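Local coordinates for VAO-type flavoprotein oxidase VAO615 (PDB 6F72), which probably acts as an oxidoreductase that carries a bicovalently bound FAD and, once reduced, reacts rapidly with molecular oxygen, its substrate still being unidentified, at residues G121-Y126 and K162-G167; R149-N154 and A168-M173; G304-F309 and T380-P385. All blocks are in the same frame, centred on the assembly; numbering follows the deposited sequence.

Interaction 1: G121-Y126 and K162-G167; sequences GNYPSY and KSTGKG. With FAD (flavin-adenine dinucleotide), chain E; NAG (2-acetamido-2-deoxy-beta-D-glucopyranose), chain C.
T164 lays its CG2 methyl against the ring of Y123, with 3.7 Å between T164 CG2 and Y123 CD1, the two side chains meeting at a slant. The contact joins two loops of the PCMH-type FAD-binding domain: the loop 121-126 leads into strand 126-129, while the loop at 162-167 ends the link between strands 150-153 and 169-172. The same CG2 also meets CD of P124, whose ring crosses the threonine side chain at about a right angle. T164 CB sits 3.2 Å from N122 O, and T164 CG2 is also near this carbonyl oxygen. Away from the threonine, the phenol OH of Y123 is hydrogen-bonded to D97 OD2.

K166 runs its aliphatic chain past G121, and K166 CB comes to 3.3 Å from G121 O. Its chain bends at chi3 (-92°), which leaves CE also close to that carbonyl, while NZ is hydrogen-bonded to the carbonyl of T568. N122 ND2 is hydrogen-bonded to F103 O and also donates to O7 of the NAG over 2.9 Å.

At the FAD end of 162-167, S163 OG donates to the phosphate oxygen O1A of the cofactor over 2.7 Å, so the loop that packs on 121-126 also holds the pyrophosphate. At the other end a single water bridges the loops: it donates to Y123 O, meets S125 OG, and accepts from G167 N at 2.8 Å.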
loop_
_atom_site.group_PDB
_atom_site.type_symbol
_atom_site.label_atom_id
_atom_site.label_comp_id
_atom_site.label_asym_id
_atom_site.label_seq_id
_atom_site.Cartn_x
_atom_site.Cartn_y
_atom_site.Cartn_z
ATOM N N GLY A 121 -5.989 5.847 21.883
ATOM C CA GLY A 121 -6.912 6.298 20.837
ATOM C C GLY A 121 -7.245 5.162 19.894
ATOM O O GLY A 121 -7.782 4.148 20.325
ATOM N N ASN A 122 -6.896 5.334 18.616
ATOM C CA ASN A 122 -7.141 4.323 17.570
ATOM C C ASN A 122 -6.157 3.134 17.620
ATOM O O ASN A 122 -6.377 2.099 16.968
ATOM C CB ASN A 122 -7.084 4.960 16.175
ATOM C CG ASN A 122 -8.174 6.013 15.938
ATOM O OD1 ASN A 122 -9.328 5.883 16.372
ATOM N ND2 ASN A 122 -7.803 7.052 15.209
ATOM N N TYR A 123 -5.069 3.289 18.374
ATOM C CA TYR A 123 -4.068 2.242 18.534
ATOM C C TYR A 123 -4.684 1.060 19.274
ATOM O O TYR A 123 -5.561 1.275 20.122
ATOM C CB TYR A 123 -2.859 2.795 19.303
ATOM C CG TYR A 123 -1.884 3.573 18.447
ATOM C CD1 TYR A 123 -2.252 4.067 17.187
ATOM C CD2 TYR A 123 -0.597 3.839 18.910
ATOM C CE1 TYR A 123 -1.360 4.785 16.410
ATOM C CE2 TYR A 123 0.305 4.559 18.139
ATOM C CZ TYR A 123 -0.085 5.020 16.890
ATOM O OH TYR A 123 0.804 5.718 16.113
ATOM N N PRO A 124 -4.256 -0.185 18.943
ATOM C CA PRO A 124 -4.739 -1.375 19.665
ATOM C C PRO A 124 -4.262 -1.357 21.124
ATOM O O PRO A 124 -3.210 -0.794 21.396
ATOM C CB PRO A 124 -4.044 -2.536 18.926
ATOM C CG PRO A 124 -2.765 -1.936 18.434
ATOM C CD PRO A 124 -3.130 -0.519 18.046
ATOM N N SER A 125 -5.018 -1.977 22.032
ATOM C CA SER A 125 -4.630 -2.110 23.441
ATOM C C SER A 125 -3.446 -3.056 23.682
ATOM O O SER A 125 -2.576 -2.776 24.514
ATOM C CB SER A 125 -5.817 -2.604 24.253
ATOM O OG SER A 125 -6.847 -1.647 24.273
ATOM N N TYR A 126 -3.446 -4.194 22.984
ATOM C CA TYR A 126 -2.404 -5.228 23.110
ATOM C C TYR A 126 -1.971 -5.728 21.737
ATOM O O TYR A 126 -2.777 -5.776 20.795
ATOM C CB TYR A 126 -2.898 -6.416 23.940
ATOM C CG TYR A 126 -3.077 -6.107 25.404
ATOM C CD1 TYR A 126 -2.013 -6.254 26.309
ATOM C CD2 TYR A 126 -4.312 -5.666 25.893
ATOM C CE1 TYR A 126 -2.179 -5.961 27.661
ATOM C CE2 TYR A 126 -4.489 -5.363 27.231
ATOM C CZ TYR A 126 -3.429 -5.522 28.113
ATOM O OH TYR A 126 -3.640 -5.220 29.441
ATOM N N LYS A 162 -6.613 0.617 8.152
ATOM C CA LYS A 162 -7.054 -0.782 8.206
ATOM C C LYS A 162 -6.184 -1.688 9.117
ATOM O O LYS A 162 -6.579 -2.815 9.443
ATOM C CB LYS A 162 -7.220 -1.346 6.785
ATOM C CG LYS A 162 -8.279 -0.597 5.957
ATOM C CD LYS A 162 -8.129 -0.809 4.449
ATOM C CE LYS A 162 -8.243 -2.284 4.034
ATOM N NZ LYS A 162 -7.849 -2.462 2.608
ATOM N N SER A 163 -5.035 -1.170 9.555
ATOM C CA SER A 163 -4.163 -1.875 10.475
ATOM C C SER A 163 -4.075 -1.295 11.917
ATOM O O SER A 163 -3.166 -1.659 12.650
ATOM C CB SER A 163 -2.781 -2.073 9.835
ATOM O OG SER A 163 -2.149 -0.840 9.551
ATOM N N THR A 164 -4.984 -0.381 12.298
ATOM C CA THR A 164 -5.272 -0.072 13.719
ATOM C C THR A 164 -6.729 -0.350 14.071
ATOM O O THR A 164 -7.549 -0.655 13.195
ATOM C CB THR A 164 -4.996 1.390 14.180
ATOM O OG1 THR A 164 -5.203 2.342 13.117
ATOM C CG2 THR A 164 -3.629 1.551 14.896
ATOM N N GLY A 165 -7.031 -0.251 15.362
ATOM C CA GLY A 165 -8.388 -0.339 15.884
ATOM C C GLY A 165 -8.389 -0.127 17.388
ATOM O O GLY A 165 -7.657 -0.798 18.117
ATOM N N LYS A 166 -9.190 0.839 17.840
ATOM C CA LYS A 166 -9.384 1.134 19.255
ATOM C C LYS A 166 -9.871 -0.121 19.990
ATOM O O LYS A 166 -10.757 -0.826 19.501
ATOM C CB LYS A 166 -10.385 2.291 19.402
ATOM C CG LYS A 166 -10.738 2.656 20.834
ATOM C CD LYS A 166 -11.822 3.708 20.903
ATOM C CE LYS A 166 -11.228 5.106 20.968
ATOM N NZ LYS A 166 -12.233 6.129 21.389
ATOM N N GLY A 167 -9.249 -0.402 21.141
ATOM C CA GLY A 167 -9.605 -1.533 22.005
ATOM C C GLY A 167 -9.292 -2.912 21.455
ATOM O O GLY A 167 -9.847 -3.908 21.926
HETATM P PA FAD E . -0.280 -2.643 6.815
HETATM O O1A FAD E . -0.956 -1.345 7.173
HETATM O O2A FAD E . 0.475 -3.329 7.919
HETATM O O5B FAD E . -1.390 -3.635 6.210
HETATM C C5B FAD E . -2.379 -3.189 5.282
HETATM C C4B FAD E . -3.625 -4.066 5.329
HETATM O O4B FAD E . -3.265 -5.426 5.078
HETATM C C3B FAD E . -4.349 -4.063 6.662
HETATM O O3B FAD E . -5.749 -4.165 6.374
HETATM C C2B FAD E . -3.883 -5.330 7.360
HETATM O O2B FAD E . -4.880 -5.851 8.242
HETATM C C1B FAD E . -3.626 -6.263 6.189
HETATM N N9A FAD E . -2.521 -7.229 6.398
HETATM C C8A FAD E . -1.203 -6.946 6.317
HETATM N N7A FAD E . -0.460 -8.064 6.518
HETATM C C5A FAD E . -1.313 -9.080 6.721
HETATM C C6A FAD E . -1.188 -10.530 6.994
HETATM N N6A FAD E . 0.038 -11.089 7.096
HETATM N N1A FAD E . -2.322 -11.251 7.149
HETATM C C2A FAD E . -3.550 -10.695 7.057
HETATM N N3A FAD E . -3.736 -9.376 6.802
HETATM C C4A FAD E . -2.675 -8.535 6.630
HETATM N N1 FAD E . 1.240 0.513 -3.145
HETATM C C2 FAD E . 1.517 0.223 -4.441
HETATM O O2 FAD E . 0.748 -0.541 -5.070
HETATM N N3 FAD E . 2.598 0.736 -5.070
HETATM C C4 FAD E . 3.471 1.572 -4.486
HETATM O O4 FAD E . 4.456 2.025 -5.110
HETATM C C4X FAD E . 3.240 1.926 -3.067
HETATM N N5 FAD E . 4.076 2.748 -2.398
HETATM C C5X FAD E . 3.858 3.077 -1.092
HETATM C C6 FAD E . 4.748 3.936 -0.409
HETATM C C7 FAD E . 4.498 4.255 0.944
HETATM C C7M FAD E . 5.461 5.187 1.656
HETATM C C8 FAD E . 3.302 3.675 1.657
HETATM C C8M FAD E . 3.001 3.877 3.135
HETATM C C9 FAD E . 2.441 2.829 0.965
HETATM C C9A FAD E . 2.666 2.507 -0.377
HETATM N N10 FAD E . 1.791 1.630 -1.060
HETATM C C10 FAD E . 2.042 1.333 -2.417
HETATM C "C1'" FAD E . 0.602 1.113 -0.386
HETATM C "C2'" FAD E . 0.587 -0.318 0.061
HETATM O "O2'" FAD E . 0.425 -1.132 -1.098
HETATM C "C3'" FAD E . -0.625 -0.437 0.978
HETATM O "O3'" FAD E . -0.633 0.618 1.964
HETATM C "C4'" FAD E . -0.667 -1.794 1.665
HETATM O "O4'" FAD E . -1.927 -1.955 2.319
HETATM C "C5'" FAD E . 0.507 -1.979 2.628
HETATM O "O5'" FAD E . 0.404 -3.203 3.338
HETATM P P FAD E . 1.344 -3.457 4.616
HETATM O O1P FAD E . 2.759 -3.109 4.249
HETATM O O2P FAD E . 0.966 -4.828 5.125
HETATM O O3P FAD E . 0.785 -2.349 5.649
HETATM C C1 NAG C . -10.177 11.833 15.894
HETATM C C2 NAG C . -10.924 10.918 14.897
HETATM C C3 NAG C . -12.390 11.326 14.774
HETATM C C4 NAG C . -13.096 11.437 16.135
HETATM C C5 NAG C . -12.236 12.225 17.131
HETATM C C6 NAG C . -12.769 12.121 18.554
HETATM C C7 NAG C . -9.696 9.825 13.043
HETATM C C8 NAG C . -9.152 10.025 11.664
HETATM N N2 NAG C . -10.316 10.892 13.568
HETATM O O3 NAG C . -13.067 10.371 13.947
HETATM O O4 NAG C . -14.327 12.160 16.000
HETATM O O5 NAG C . -10.869 11.792 17.143
HETATM O O6 NAG C . -12.285 13.264 19.266
HETATM O O7 NAG C . -9.572 8.748 13.609
HETATM O O HOH W 1 -6.882 0.737 22.224
#

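Interaction 2: R149-N154 and A168-M173. With FAD (flavin-adenine dinucleotide), chain E.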
loop_
_atom_site.group_PDB
_atom_site.type_symbol
_atom_site.label_atom_id
_atom_site.label_comp_id
_atom_site.label_asym_id
_atom_site.label_seq_id
_atom_site.Cartn_x
_atom_site.Cartn_y
_atom_site.Cartn_z
ATOM N N ARG A 149 -11.969 -7.390 19.448
ATOM C CA ARG A 149 -11.645 -7.083 18.058
ATOM C C ARG A 149 -10.207 -7.483 17.699
ATOM O O ARG A 149 -9.244 -7.077 18.353
ATOM C CB ARG A 149 -11.858 -5.595 17.787
ATOM C CG ARG A 149 -11.641 -5.158 16.343
ATOM C CD ARG A 149 -11.642 -3.637 16.228
ATOM N NE ARG A 149 -11.049 -3.239 14.959
ATOM C CZ ARG A 149 -11.095 -2.024 14.422
ATOM N NH1 ARG A 149 -11.707 -1.025 15.042
ATOM N NH2 ARG A 149 -10.521 -1.819 13.241
ATOM N N ILE A 150 -10.087 -8.286 16.647
ATOM C CA ILE A 150 -8.796 -8.585 16.051
ATOM C C ILE A 150 -8.421 -7.500 15.060
ATOM O O ILE A 150 -9.245 -7.064 14.256
ATOM C CB ILE A 150 -8.769 -9.999 15.401
ATOM C CG1 ILE A 150 -8.686 -11.083 16.496
ATOM C CG2 ILE A 150 -7.629 -10.141 14.389
ATOM C CD1 ILE A 150 -7.338 -11.205 17.196
ATOM N N VAL A 151 -7.178 -7.060 15.144
ATOM C CA VAL A 151 -6.597 -6.191 14.140
ATOM C C VAL A 151 -5.388 -6.937 13.614
ATOM O O VAL A 151 -4.777 -7.723 14.344
ATOM C CB VAL A 151 -6.230 -4.801 14.751
ATOM C CG1 VAL A 151 -4.954 -4.212 14.162
ATOM C CG2 VAL A 151 -7.389 -3.836 14.579
ATOM N N ILE A 152 -5.047 -6.700 12.354
ATOM C CA ILE A 152 -3.833 -7.257 11.792
ATOM C C ILE A 152 -2.918 -6.133 11.323
ATOM O O ILE A 152 -3.317 -5.302 10.509
ATOM C CB ILE A 152 -4.125 -8.281 10.650
ATOM C CG1 ILE A 152 -5.091 -9.380 11.130
ATOM C CG2 ILE A 152 -2.827 -8.909 10.147
ATOM C CD1 ILE A 152 -5.746 -10.200 10.021
ATOM N N LYS A 153 -1.688 -6.122 11.820
ATOM C CA LYS A 153 -0.740 -5.084 11.432
ATOM C C LYS A 153 0.587 -5.680 11.035
ATOM O O LYS A 153 1.152 -6.493 11.756
ATOM C CB LYS A 153 -0.532 -4.017 12.547
ATOM C CG LYS A 153 0.288 -2.829 12.036
ATOM C CD LYS A 153 0.853 -1.900 13.090
ATOM C CE LYS A 153 2.192 -2.390 13.602
ATOM N NZ LYS A 153 3.098 -1.272 13.977
ATOM N N ASN A 154 1.092 -5.222 9.899
ATOM C CA ASN A 154 2.344 -5.685 9.358
ATOM C C ASN A 154 3.392 -4.583 9.479
ATOM O O ASN A 154 4.337 -4.724 10.258
ATOM C CB ASN A 154 2.144 -6.190 7.917
ATOM C CG ASN A 154 3.445 -6.537 7.221
ATOM O OD1 ASN A 154 4.448 -6.851 7.864
ATOM N ND2 ASN A 154 3.432 -6.485 5.896
ATOM N N ALA A 168 -8.392 -2.974 20.475
ATOM C CA ALA A 168 -8.142 -4.205 19.739
ATOM C C ALA A 168 -6.925 -4.982 20.225
ATOM O O ALA A 168 -5.984 -4.406 20.806
ATOM C CB ALA A 168 -8.002 -3.919 18.255
ATOM N N LEU A 169 -6.982 -6.297 20.000
ATOM C CA LEU A 169 -5.818 -7.161 20.039
ATOM C C LEU A 169 -5.280 -7.246 18.616
ATOM O O LEU A 169 -6.012 -7.637 17.700
ATOM C CB LEU A 169 -6.206 -8.556 20.548
ATOM C CG LEU A 169 -5.097 -9.604 20.676
ATOM C CD1 LEU A 169 -4.135 -9.219 21.782
ATOM C CD2 LEU A 169 -5.694 -10.979 20.922
ATOM N N SER A 170 -4.017 -6.867 18.438
ATOM C CA SER A 170 -3.413 -6.811 17.106
ATOM C C SER A 170 -2.474 -7.980 16.849
ATOM O O SER A 170 -1.627 -8.301 17.683
ATOM C CB SER A 170 -2.673 -5.486 16.889
ATOM O OG SER A 170 -1.871 -5.519 15.712
ATOM N N LEU A 171 -2.634 -8.609 15.685
ATOM C CA LEU A 171 -1.716 -9.645 15.240
ATOM C C LEU A 171 -0.623 -8.945 14.472
ATOM O O LEU A 171 -0.828 -8.458 13.355
ATOM C CB LEU A 171 -2.427 -10.706 14.396
ATOM C CG LEU A 171 -3.644 -11.340 15.072
ATOM C CD1 LEU A 171 -4.454 -12.169 14.095
ATOM C CD2 LEU A 171 -3.222 -12.156 16.287
ATOM N N TRP A 172 0.533 -8.859 15.114
ATOM C CA TRP A 172 1.636 -8.084 14.585
ATOM C C TRP A 172 2.563 -9.032 13.860
ATOM O O TRP A 172 3.227 -9.843 14.489
ATOM C CB TRP A 172 2.345 -7.320 15.716
ATOM C CG TRP A 172 3.456 -6.404 15.295
ATOM C CD1 TRP A 172 3.462 -5.568 14.221
ATOM C CD2 TRP A 172 4.705 -6.189 15.973
ATOM N NE1 TRP A 172 4.637 -4.861 14.164
ATOM C CE2 TRP A 172 5.420 -5.212 15.231
ATOM C CE3 TRP A 172 5.294 -6.728 17.132
ATOM C CZ2 TRP A 172 6.699 -4.761 15.603
ATOM C CZ3 TRP A 172 6.575 -6.275 17.507
ATOM C CH2 TRP A 172 7.260 -5.301 16.732
ATOM N N MET A 173 2.602 -8.894 12.538
ATOM C CA MET A 173 3.224 -9.851 11.618
ATOM C C MET A 173 4.614 -9.434 11.175
ATOM O O MET A 173 5.289 -10.192 10.463
ATOM C CB MET A 173 2.353 -10.010 10.345
ATOM C CG MET A 173 0.869 -10.180 10.615
ATOM S SD MET A 173 0.506 -11.491 11.805
ATOM C CE MET A 173 0.862 -12.902 10.779
HETATM P PA FAD E . -0.280 -2.643 6.815
HETATM O O1A FAD E . -0.956 -1.345 7.173
HETATM O O2A FAD E . 0.475 -3.329 7.919
HETATM O O5B FAD E . -1.390 -3.635 6.210
HETATM C C5B FAD E . -2.379 -3.189 5.282
HETATM C C4B FAD E . -3.625 -4.066 5.329
HETATM O O4B FAD E . -3.265 -5.426 5.078
HETATM C C3B FAD E . -4.349 -4.063 6.662
HETATM O O3B FAD E . -5.749 -4.165 6.374
HETATM C C2B FAD E . -3.883 -5.330 7.360
HETATM O O2B FAD E . -4.880 -5.851 8.242
HETATM C C1B FAD E . -3.626 -6.263 6.189
HETATM N N9A FAD E . -2.521 -7.229 6.398
HETATM C C8A FAD E . -1.203 -6.946 6.317
HETATM N N7A FAD E . -0.460 -8.064 6.518
HETATM C C5A FAD E . -1.313 -9.080 6.721
HETATM C C6A FAD E . -1.188 -10.530 6.994
HETATM N N6A FAD E . 0.038 -11.089 7.096
HETATM N N1A FAD E . -2.322 -11.251 7.149
HETATM C C2A FAD E . -3.550 -10.695 7.057
HETATM N N3A FAD E . -3.736 -9.376 6.802
HETATM C C4A FAD E . -2.675 -8.535 6.630
HETATM N N1 FAD E . 1.240 0.513 -3.145
HETATM C C2 FAD E . 1.517 0.223 -4.441
HETATM O O2 FAD E . 0.748 -0.541 -5.070
HETATM N N3 FAD E . 2.598 0.736 -5.070
HETATM C C4 FAD E . 3.471 1.572 -4.486
HETATM O O4 FAD E . 4.456 2.025 -5.110
HETATM C C4X FAD E . 3.240 1.926 -3.067
HETATM N N5 FAD E . 4.076 2.748 -2.398
HETATM C C5X FAD E . 3.858 3.077 -1.092
HETATM C C6 FAD E . 4.748 3.936 -0.409
HETATM C C7 FAD E . 4.498 4.255 0.944
HETATM C C7M FAD E . 5.461 5.187 1.656
HETATM C C8 FAD E . 3.302 3.675 1.657
HETATM C C8M FAD E . 3.001 3.877 3.135
HETATM C C9 FAD E . 2.441 2.829 0.965
HETATM C C9A FAD E . 2.666 2.507 -0.377
HETATM N N10 FAD E . 1.791 1.630 -1.060
HETATM C C10 FAD E . 2.042 1.333 -2.417
HETATM C "C1'" FAD E . 0.602 1.113 -0.386
HETATM C "C2'" FAD E . 0.587 -0.318 0.061
HETATM O "O2'" FAD E . 0.425 -1.132 -1.098
HETATM C "C3'" FAD E . -0.625 -0.437 0.978
HETATM O "O3'" FAD E . -0.633 0.618 1.964
HETATM C "C4'" FAD E . -0.667 -1.794 1.665
HETATM O "O4'" FAD E . -1.927 -1.955 2.319
HETATM C "C5'" FAD E . 0.507 -1.979 2.628
HETATM O "O5'" FAD E . 0.404 -3.203 3.338
HETATM P P FAD E . 1.344 -3.457 4.616
HETATM O O1P FAD E . 2.759 -3.109 4.249
HETATM O O2P FAD E . 0.966 -4.828 5.125
HETATM O O3P FAD E . 0.785 -2.349 5.649
HETATM O O HOH W 2 4.967 -2.670 12.132
#
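Two neighbouring parallel strands of the FAD-binding domain, 150-153 and 169-172, form this contact, their directions differing by 29°. Five backbone hydrogen bonds join them, from L169 N to R149 O through to M173 N to K153 O; the bond from L171 N to V151 O measures 2.7 Å with an angle of 169° at the hydrogen. On one face I150 CG2 lies 3.8 Å from L171 CD1, the side chains slanting across each other, and helix 133-146 covers I150, L169 and L171. In the four-stranded mixed sheet 150-153 is an outermost strand and 169-172 runs between it and 126-129. On the other face the K153 chain runs next to the indole of W172, both heading the same direction, with K153 CE 3.5 Å from W172 CD1. K153 NZ bonds to the carbonyls of A94 and D97, and one water accepts from both K153 NZ and W172 NE1, in plane at the indole edge, while donating to N154 O. The C-terminal end of 149-154 grips FAD: I152 O accepts from ribose O2B, N154 N donates to O2A over 2.8 Å, N154 ND2 donates to O2P over 3.1 Å, and I152 CG2 lies 3.5 Å from adenine N3A.

Interaction 3: G304-F309 and T380-P385. With NAG (2-acetamido-2-deoxy-beta-D-glucopyranose), chain F.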
loop_
_atom_site.group_PDB
_atom_site.type_symbol
_atom_site.label_atom_id
_atom_site.label_comp_id
_atom_site.label_asym_id
_atom_site.label_seq_id
_atom_site.Cartn_x
_atom_site.Cartn_y
_atom_site.Cartn_z
ATOM N N GLY A 304 17.528 2.982 -17.578
ATOM C CA GLY A 304 16.886 3.986 -16.738
ATOM C C GLY A 304 17.050 5.380 -17.285
ATOM O O GLY A 304 17.942 5.635 -18.100
ATOM N N THR A 305 16.170 6.276 -16.852
ATOM C CA THR A 305 16.320 7.694 -17.145
ATOM C C THR A 305 15.580 8.587 -16.177
ATOM O O THR A 305 14.574 8.186 -15.583
ATOM C CB THR A 305 15.898 8.060 -18.591
ATOM O OG1 THR A 305 16.421 9.352 -18.908
ATOM C CG2 THR A 305 14.362 8.057 -18.770
ATOM N N LEU A 306 16.117 9.793 -16.020
ATOM C CA LEU A 306 15.334 10.945 -15.623
ATOM C C LEU A 306 14.848 11.588 -16.918
ATOM O O LEU A 306 15.625 11.775 -17.865
ATOM C CB LEU A 306 16.167 11.942 -14.800
ATOM C CG LEU A 306 15.438 13.063 -14.042
ATOM C CD1 LEU A 306 16.210 13.440 -12.789
ATOM C CD2 LEU A 306 15.211 14.308 -14.895
ATOM N N LEU A 307 13.557 11.904 -16.952
ATOM C CA LEU A 307 12.978 12.705 -18.019
ATOM C C LEU A 307 12.078 13.780 -17.422
ATOM O O LEU A 307 11.006 13.478 -16.888
ATOM C CB LEU A 307 12.227 11.819 -19.026
ATOM C CG LEU A 307 11.321 12.443 -20.102
ATOM C CD1 LEU A 307 12.067 13.421 -21.005
ATOM C CD2 LEU A 307 10.661 11.337 -20.914
ATOM N N GLY A 308 12.527 15.029 -17.521
ATOM C CA GLY A 308 11.808 16.168 -16.959
ATOM C C GLY A 308 11.611 17.300 -17.940
ATOM O O GLY A 308 12.441 17.515 -18.822
ATOM N N PHE A 309 10.498 18.018 -17.786
ATOM C CA PHE A 309 10.203 19.225 -18.565
ATOM C C PHE A 309 9.295 20.169 -17.784
ATOM O O PHE A 309 8.547 19.725 -16.909
ATOM C CB PHE A 309 9.599 18.879 -19.937
ATOM C CG PHE A 309 8.277 18.154 -19.878
ATOM C CD1 PHE A 309 7.070 18.863 -19.799
ATOM C CD2 PHE A 309 8.228 16.751 -19.947
ATOM C CE1 PHE A 309 5.848 18.197 -19.757
ATOM C CE2 PHE A 309 7.007 16.080 -19.917
ATOM C CZ PHE A 309 5.818 16.804 -19.822
ATOM N N THR A 380 12.773 22.120 -24.139
ATOM C CA THR A 380 14.056 21.453 -23.908
ATOM C C THR A 380 13.908 20.627 -22.627
ATOM O O THR A 380 13.877 21.187 -21.524
ATOM C CB THR A 380 15.220 22.463 -23.761
ATOM O OG1 THR A 380 15.184 23.405 -24.842
ATOM C CG2 THR A 380 16.577 21.747 -23.743
ATOM N N PRO A 381 13.792 19.290 -22.765
ATOM C CA PRO A 381 13.684 18.464 -21.559
ATOM C C PRO A 381 15.013 18.301 -20.815
ATOM O O PRO A 381 16.073 18.653 -21.346
ATOM C CB PRO A 381 13.208 17.114 -22.106
ATOM C CG PRO A 381 13.738 17.065 -23.502
ATOM C CD PRO A 381 13.695 18.485 -24.000
ATOM N N VAL A 382 14.933 17.808 -19.580
ATOM C CA VAL A 382 16.095 17.288 -18.854
ATOM C C VAL A 382 16.046 15.772 -19.036
ATOM O O VAL A 382 15.086 15.107 -18.625
ATOM C CB VAL A 382 16.103 17.689 -17.358
ATOM C CG1 VAL A 382 17.302 17.078 -16.632
ATOM C CG2 VAL A 382 16.111 19.207 -17.203
ATOM N N VAL A 383 17.071 15.247 -19.703
ATOM C CA VAL A 383 17.149 13.830 -20.055
ATOM C C VAL A 383 18.460 13.302 -19.508
ATOM O O VAL A 383 19.532 13.781 -19.890
ATOM C CB VAL A 383 17.136 13.584 -21.585
ATOM C CG1 VAL A 383 16.792 12.128 -21.893
ATOM C CG2 VAL A 383 16.176 14.523 -22.307
ATOM N N GLN A 384 18.372 12.321 -18.614
ATOM C CA GLN A 384 19.564 11.707 -18.024
ATOM C C GLN A 384 19.447 10.185 -18.094
ATOM O O GLN A 384 19.015 9.546 -17.126
ATOM C CB GLN A 384 19.821 12.231 -16.598
ATOM C CG GLN A 384 20.366 13.659 -16.579
ATOM C CD GLN A 384 20.158 14.410 -15.269
ATOM O OE1 GLN A 384 19.157 14.227 -14.565
ATOM N NE2 GLN A 384 21.100 15.288 -14.952
ATOM N N PRO A 385 19.802 9.601 -19.262
ATOM C CA PRO A 385 19.740 8.158 -19.427
ATOM C C PRO A 385 20.891 7.483 -18.702
ATOM O O PRO A 385 21.943 8.092 -18.513
ATOM C CB PRO A 385 19.907 7.958 -20.941
ATOM C CG PRO A 385 19.852 9.314 -21.556
ATOM C CD PRO A 385 20.308 10.249 -20.485
HETATM C C1 NAG F . 13.126 23.785 -16.532
HETATM C C2 NAG F . 14.034 23.825 -15.289
HETATM C C3 NAG F . 15.440 24.335 -15.631
HETATM C C4 NAG F . 16.020 23.638 -16.867
HETATM C C5 NAG F . 15.029 23.801 -18.032
HETATM C C6 NAG F . 15.546 23.239 -19.356
HETATM C C7 NAG F . 12.737 24.214 -13.194
HETATM C C8 NAG F . 12.220 25.284 -12.277
HETATM N N2 NAG F . 13.431 24.661 -14.253
HETATM O O3 NAG F . 16.308 24.151 -14.507
HETATM O O4 NAG F . 17.312 24.179 -17.181
HETATM O O5 NAG F . 13.768 23.193 -17.679
HETATM O O6 NAG F . 15.497 21.807 -19.346
HETATM O O7 NAG F . 12.522 23.030 -12.964
#
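L306, Q384 and V382 bury the most surface in this contact, which pairs strand 302-310 with strand 382-388 in antiparallel fashion (177° between the segment axes) at the margin of a seven-stranded antiparallel sheet. L306 and Q384 form a hydrogen-bonded pair, and their side chains extend abreast on one face. The leucine takes the amide oxygen of the glutamine against its methyl, L306 CD1 to Q384 OE1 being 3.5 Å. Its other methyl, CD2, meets V382 at a slant on the same face, 3.9 Å from V382 CG1. V382 in turn pairs with G308, which has no side chain, and the two residues exchange backbone bonds, V382 N to G308 O at 2.6 Å and G308 N to V382 O at 2.8 Å.

The opposite face belongs to T305, L307, V383 and P385. Here the L307 side chain passes that of P381 at a slant, with L307 CD1 4.0 Å from P381 CB, and helix 360-376 covers the leucine and T305. At the loop end of 380-385 the glycan is close: the T380 carbonyl accepts a bond from NAG O6, which also approaches V382 CG2.

T305 carries OG1 anti to its backbone N (chi1 -164°), and this hydroxyl donates to L306 O over 2.8 Å from above the carbonyl plane. L306 O therefore accepts twice, its second donor being Q384 N at 2.9 Å with an angle of 167°.

Interactions 1 and 2 adjoin and both contact the adenosine-diphosphate half of FAD. Their centres are 8 Å apart and their segments alternate along the chain, 162-167 running directly into 168-173. They touch where Y126 O lies 2.9 Å from S170 N, a probable hydrogen bond, and where P124 CB packs 3.3 Å from A168 O. Interaction 1 reaches the cofactor through S163, interaction 2 through I152 and N154, at the nucleotide half and not at the isoalloxazine, which H157 and C222 hold covalently. Interaction 3 stands apart on the opposite side of the chain's centre: its centre lies about 44 Å from each of the others, its nearest atoms are about 28 Å from interaction 2, and it belongs to a different sheet.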